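Local coordinates for acyl-coenzyme A oxidase (Caenorhabditis elegans, PDB 5K3H) that catalyses the FAD-dependent desaturation of acyl-CoA to trans-2-enoyl-CoA, passing electrons to O2 to give H2O2, in the first step of peroxisomal beta-oxidation, at the interface of chains A and B. Sequence-based numbering; all coordinates share one arbitrary frame. Chains: chain A/B, Acyl-coenzyme A oxidase.

Contact 1: the interface of chains A and B. Residues chain A 396, 424, 428-429; chain B 403, 406-407, 414.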
loop_
_atom_site.group_PDB
_atom_site.type_symbol
_atom_site.label_atom_id
_atom_site.label_comp_id
_atom_site.label_asym_id
_atom_site.label_seq_id
_atom_site.Cartn_x
_atom_site.Cartn_y
_atom_site.Cartn_z
ATOM N N HIS A 396 10.680 -3.660 1.138
ATOM C CA HIS A 396 10.136 -2.339 0.832
ATOM C C HIS A 396 10.000 -2.123 -0.670
ATOM O O HIS A 396 8.959 -1.670 -1.151
ATOM C CB HIS A 396 11.032 -1.268 1.446
ATOM C CG HIS A 396 10.753 -1.021 2.892
ATOM N ND1 HIS A 396 11.559 -0.229 3.687
ATOM C CD2 HIS A 396 9.743 -1.451 3.690
ATOM C CE1 HIS A 396 11.057 -0.181 4.910
ATOM N NE2 HIS A 396 9.957 -0.917 4.940
ATOM N N TYR A 424 -0.035 -7.842 -2.217
ATOM C CA TYR A 424 0.620 -6.752 -1.503
ATOM C C TYR A 424 0.578 -6.963 0.013
ATOM O O TYR A 424 1.618 -6.943 0.681
ATOM C CB TYR A 424 -0.034 -5.412 -1.883
ATOM C CG TYR A 424 0.584 -4.261 -1.144
ATOM C CD1 TYR A 424 1.810 -3.755 -1.531
ATOM C CD2 TYR A 424 -0.021 -3.726 0.001
ATOM C CE1 TYR A 424 2.415 -2.721 -0.819
ATOM C CE2 TYR A 424 0.569 -2.681 0.711
ATOM C CZ TYR A 424 1.785 -2.191 0.292
ATOM O OH TYR A 424 2.390 -1.172 0.990
ATOM N N ILE A 428 3.893 -7.600 2.254
ATOM C CA ILE A 428 4.331 -6.509 3.119
ATOM C C ILE A 428 4.397 -6.922 4.585
ATOM O O ILE A 428 5.033 -6.224 5.381
ATOM C CB ILE A 428 3.412 -5.278 2.921
ATOM C CG1 ILE A 428 4.226 -3.991 3.035
ATOM C CG2 ILE A 428 2.235 -5.281 3.910
ATOM C CD1 ILE A 428 5.199 -3.785 1.892
ATOM N N GLY A 429 3.811 -8.060 4.950
ATOM C CA GLY A 429 3.858 -8.533 6.317
ATOM C C GLY A 429 5.077 -9.380 6.634
ATOM O O GLY A 429 4.974 -10.324 7.432
ATOM N N GLU B 403 0.679 4.692 4.443
ATOM C CA GLU B 403 1.498 3.483 4.516
ATOM C C GLU B 403 2.647 3.638 5.510
ATOM O O GLU B 403 2.895 2.733 6.317
ATOM C CB GLU B 403 2.042 3.134 3.131
ATOM C CG GLU B 403 2.596 1.727 2.997
ATOM C CD GLU B 403 1.545 0.634 3.190
ATOM O OE1 GLU B 403 0.378 0.831 2.757
ATOM O OE2 GLU B 403 1.879 -0.426 3.789
ATOM N N ARG B 406 1.095 3.133 8.793
ATOM C CA ARG B 406 0.877 1.728 9.125
ATOM C C ARG B 406 2.171 1.069 9.621
ATOM O O ARG B 406 2.176 0.381 10.648
ATOM C CB ARG B 406 0.313 0.961 7.928
ATOM C CG ARG B 406 -0.148 -0.415 8.367
ATOM C CD ARG B 406 -0.402 -1.331 7.223
ATOM N NE ARG B 406 0.745 -1.373 6.304
ATOM C CZ ARG B 406 1.837 -2.117 6.484
ATOM N NH1 ARG B 406 1.944 -2.900 7.549
ATOM N NH2 ARG B 406 2.824 -2.081 5.594
ATOM N N MET B 407 3.273 1.255 8.879
ATOM C CA MET B 407 4.574 0.694 9.260
ATOM C C MET B 407 5.061 1.232 10.607
ATOM O O MET B 407 5.626 0.483 11.413
ATOM C CB MET B 407 5.583 0.996 8.153
ATOM C CG MET B 407 5.400 0.135 6.913
ATOM S SD MET B 407 6.331 0.700 5.475
ATOM C CE MET B 407 5.343 -0.028 4.162
ATOM N N TYR B 414 -0.673 -4.373 11.536
ATOM C CA TYR B 414 -1.197 -5.316 10.558
ATOM C C TYR B 414 -2.600 -5.776 10.910
ATOM O O TYR B 414 -3.311 -6.304 10.054
ATOM C CB TYR B 414 -0.270 -6.523 10.488
ATOM C CG TYR B 414 -0.367 -7.338 9.234
ATOM C CD1 TYR B 414 0.232 -6.909 8.066
ATOM C CD2 TYR B 414 -1.030 -8.562 9.216
ATOM C CE1 TYR B 414 0.160 -7.662 6.902
ATOM C CE2 TYR B 414 -1.104 -9.330 8.047
ATOM C CZ TYR B 414 -0.502 -8.871 6.901
ATOM O OH TYR B 414 -0.554 -9.601 5.737
HETATM O O HOH W 1 4.083 -4.122 7.121
#
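Across the two-fold homodimer interface, the phenol of A:Tyr424 meets the carboxylate of B:Glu403 tip to tip, its planes 84° from the ring. OH of A:Tyr424 hydrogen-bonds to OE2 of B:Glu403 at 2.9 Å, but it comes down over the carboxylate face, so the bond is poorly directed and OE1 is only slightly farther off. Tyrosine suits the place: its rigid ring, with CG anti to the backbone N (chi1 179°), carries a donor across to helix 382-408. B:Arg406, one turn further on, grips the same OE2 side-on in an intrachain salt bridge, both nitrogens in the guanidinium plane. NH2 of B:Arg406 comes nearly along the C-O axis to OE2 of B:Glu403 at 2.6 Å, whereas NE approaches from above the carboxylate plane, on the side opposite the phenol. The arginine's charge would be expected to favour the ionised carboxylate. Branched A:Ile428 meets the guanidinium tip to tip, its CG1 3.5 Å from NH2 of B:Arg406 and CG2 close by. Water 1, at the guanidinium edge, is held by NH1 and NH2 and bridges to the carbonyl O of A:Ile428, the last residue of helix 420-428. Beyond this core, B:Met407, extended past CG, points SD toward NE2 of A:His396, an ATP-binding residue, 4.0 Å away. A:Gly429 has no side chain, which lets CE1 of B:Tyr414 come to 3.8 Å from CA of A:Gly429.

Contact 2: the interface of chains A and B. Residues chain A 656-657, 660-662; chain B 72-73, 76-77, 80, 112.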
loop_
_atom_site.group_PDB
_atom_site.type_symbol
_atom_site.label_atom_id
_atom_site.label_comp_id
_atom_site.label_asym_id
_atom_site.label_seq_id
_atom_site.Cartn_x
_atom_site.Cartn_y
_atom_site.Cartn_z
ATOM N N PRO A 656 -31.357 -8.024 0.667
ATOM C CA PRO A 656 -32.081 -7.812 1.936
ATOM C C PRO A 656 -32.031 -6.377 2.450
ATOM O O PRO A 656 -33.004 -5.917 3.069
ATOM C CB PRO A 656 -31.362 -8.771 2.891
ATOM C CG PRO A 656 -30.874 -9.875 1.999
ATOM C CD PRO A 656 -30.508 -9.229 0.696
ATOM N N SER A 657 -30.915 -5.661 2.236
ATOM C CA SER A 657 -30.847 -4.257 2.635
ATOM C C SER A 657 -31.870 -3.409 1.883
ATOM O O SER A 657 -32.332 -2.383 2.400
ATOM C CB SER A 657 -29.430 -3.721 2.425
ATOM O OG SER A 657 -29.084 -3.734 1.064
ATOM N N THR A 660 -35.552 -4.902 3.370
ATOM C CA THR A 660 -35.808 -4.540 4.757
ATOM C C THR A 660 -35.788 -3.028 4.930
ATOM O O THR A 660 -36.671 -2.458 5.577
ATOM C CB THR A 660 -34.776 -5.195 5.673
ATOM O OG1 THR A 660 -34.734 -6.607 5.426
ATOM C CG2 THR A 660 -35.132 -4.943 7.154
ATOM N N TYR A 661 -34.780 -2.364 4.374
ATOM C CA TYR A 661 -34.670 -0.914 4.535
ATOM C C TYR A 661 -34.943 -0.066 3.292
ATOM O O TYR A 661 -36.004 0.549 3.183
ATOM C CB TYR A 661 -33.302 -0.552 5.121
ATOM C CG TYR A 661 -32.980 -1.287 6.402
ATOM C CD1 TYR A 661 -33.651 -0.994 7.581
ATOM C CD2 TYR A 661 -32.007 -2.277 6.431
ATOM C CE1 TYR A 661 -33.363 -1.665 8.753
ATOM C CE2 TYR A 661 -31.710 -2.952 7.599
ATOM C CZ TYR A 661 -32.391 -2.642 8.757
ATOM O OH TYR A 661 -32.100 -3.312 9.922
ATOM N N LEU A 662 -33.974 -0.031 2.380
ATOM C CA LEU A 662 -34.045 0.750 1.139
ATOM C C LEU A 662 -35.447 1.027 0.588
ATOM O O LEU A 662 -35.808 2.179 0.351
ATOM C CB LEU A 662 -33.169 0.111 0.056
ATOM C CG LEU A 662 -31.718 0.597 -0.028
ATOM C CD1 LEU A 662 -31.580 2.026 0.474
ATOM C CD2 LEU A 662 -30.787 -0.334 0.734
ATOM N N ILE B 72 -23.291 -4.200 4.699
ATOM C CA ILE B 72 -24.274 -3.510 3.856
ATOM C C ILE B 72 -25.634 -3.405 4.562
ATOM O O ILE B 72 -26.269 -2.340 4.545
ATOM C CB ILE B 72 -24.360 -4.197 2.475
ATOM C CG1 ILE B 72 -23.011 -4.023 1.744
ATOM C CG2 ILE B 72 -25.505 -3.627 1.644
ATOM C CD1 ILE B 72 -22.887 -4.716 0.395
ATOM N N MET B 73 -26.087 -4.487 5.219
ATOM C CA MET B 73 -27.300 -4.419 6.046
ATOM C C MET B 73 -27.194 -3.333 7.121
ATOM O O MET B 73 -28.110 -2.520 7.298
ATOM C CB MET B 73 -27.579 -5.778 6.691
ATOM C CG MET B 73 -28.388 -6.729 5.813
ATOM S SD MET B 73 -30.034 -6.139 5.337
ATOM C CE MET B 73 -30.973 -6.506 6.828
ATOM N N ALA B 76 -27.370 0.167 5.623
ATOM C CA ALA B 76 -28.744 0.525 5.260
ATOM C C ALA B 76 -29.582 0.823 6.500
ATOM O O ALA B 76 -30.381 1.769 6.509
ATOM C CB ALA B 76 -29.380 -0.596 4.434
ATOM N N ARG B 77 -29.416 0.018 7.552
ATOM C CA ARG B 77 -30.065 0.290 8.830
ATOM C C ARG B 77 -29.820 1.724 9.296
ATOM O O ARG B 77 -30.766 2.503 9.475
ATOM C CB ARG B 77 -29.565 -0.710 9.872
ATOM C CG ARG B 77 -30.346 -0.705 11.172
ATOM C CD ARG B 77 -29.689 -1.595 12.225
ATOM N NE ARG B 77 -28.399 -1.100 12.688
ATOM C CZ ARG B 77 -28.249 -0.036 13.482
ATOM N NH1 ARG B 77 -29.302 0.659 13.893
ATOM N NH2 ARG B 77 -27.037 0.348 13.857
ATOM N N THR B 80 -31.356 4.632 7.093
ATOM C CA THR B 80 -32.769 4.958 7.275
ATOM C C THR B 80 -32.996 5.746 8.563
ATOM O O THR B 80 -33.795 6.693 8.584
ATOM C CB THR B 80 -33.633 3.694 7.253
ATOM O OG1 THR B 80 -33.219 2.818 8.297
ATOM C CG2 THR B 80 -33.558 2.973 5.917
ATOM N N PRO B 112 -25.127 2.665 0.830
ATOM C CA PRO B 112 -25.925 2.466 -0.402
ATOM C C PRO B 112 -26.254 3.733 -1.163
ATOM O O PRO B 112 -26.757 3.644 -2.298
ATOM C CB PRO B 112 -27.208 1.811 0.113
ATOM C CG PRO B 112 -26.779 1.101 1.376
ATOM C CD PRO B 112 -25.756 1.999 1.993
#
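In this acyl-CoA oxidase homodimer, the C-terminal helix 656-668 of chain A packs on helix 68-85 of chain B, a helix-on-helix contact centred on A:Tyr661. CB of A:Tyr661 starts against the methyl CG2 of B:Thr80 at 3.6 Å. With CG anti to the carbonyl carbon (chi1 -54°), the ring is laid flat over the backbone of the partner helix, and CD2 of A:Tyr661 meets the methyl CB of B:Ala76 at 3.7 Å. One face receives CA of B:Arg77, 3.7 Å from the ring centroid of A:Tyr661 in a CH-pi contact, while CG2 of A:Thr660 covers the centre of the opposite face. Farther out, CZ touches CB of B:Arg77, and OH of A:Tyr661 ends 3.4 Å from CG of B:Arg77. The arginine runs alongside the tyrosine, pointing the same way, and offers its aliphatic stem; the guanidinium is turned 74° from the ring plane. Alanine suits the centre because its small side chain admits the ring. Methionine suits the flank because B:Met73, bent at chi2 and chi3, folds SD against the backbone of A:Ser657 and brings CE against CE2 of A:Tyr661, crossing it at about a right angle. Both threonine hydroxyls hydrogen-bond within their own chains: OG1 of B:Thr80 meets O of B:Arg77 in the carbonyl plane, on a lone pair, whereas OG1 of A:Thr660 sits above the carbonyl plane of A:Pro656, not on a lone pair.

About 34 Å separates the C-alpha centres of contact 1 and contact 2, which share no residue or helix. Contact 1 joins segments of the C-alpha1 region of both subunits and uses the same helix in each (383-402 in chain A, 382-408 in chain B), close to residues that bind ATP shared between the subunits. Contact 2 instead brings the C-terminal end of one chain onto the N-terminal region of the other and is almost wholly apolar. Two-fold symmetry repeats each with the chains exchanged, so the two patches contribute to the homodimer in different ways and may help fix the subunits around their shared cofactor sites.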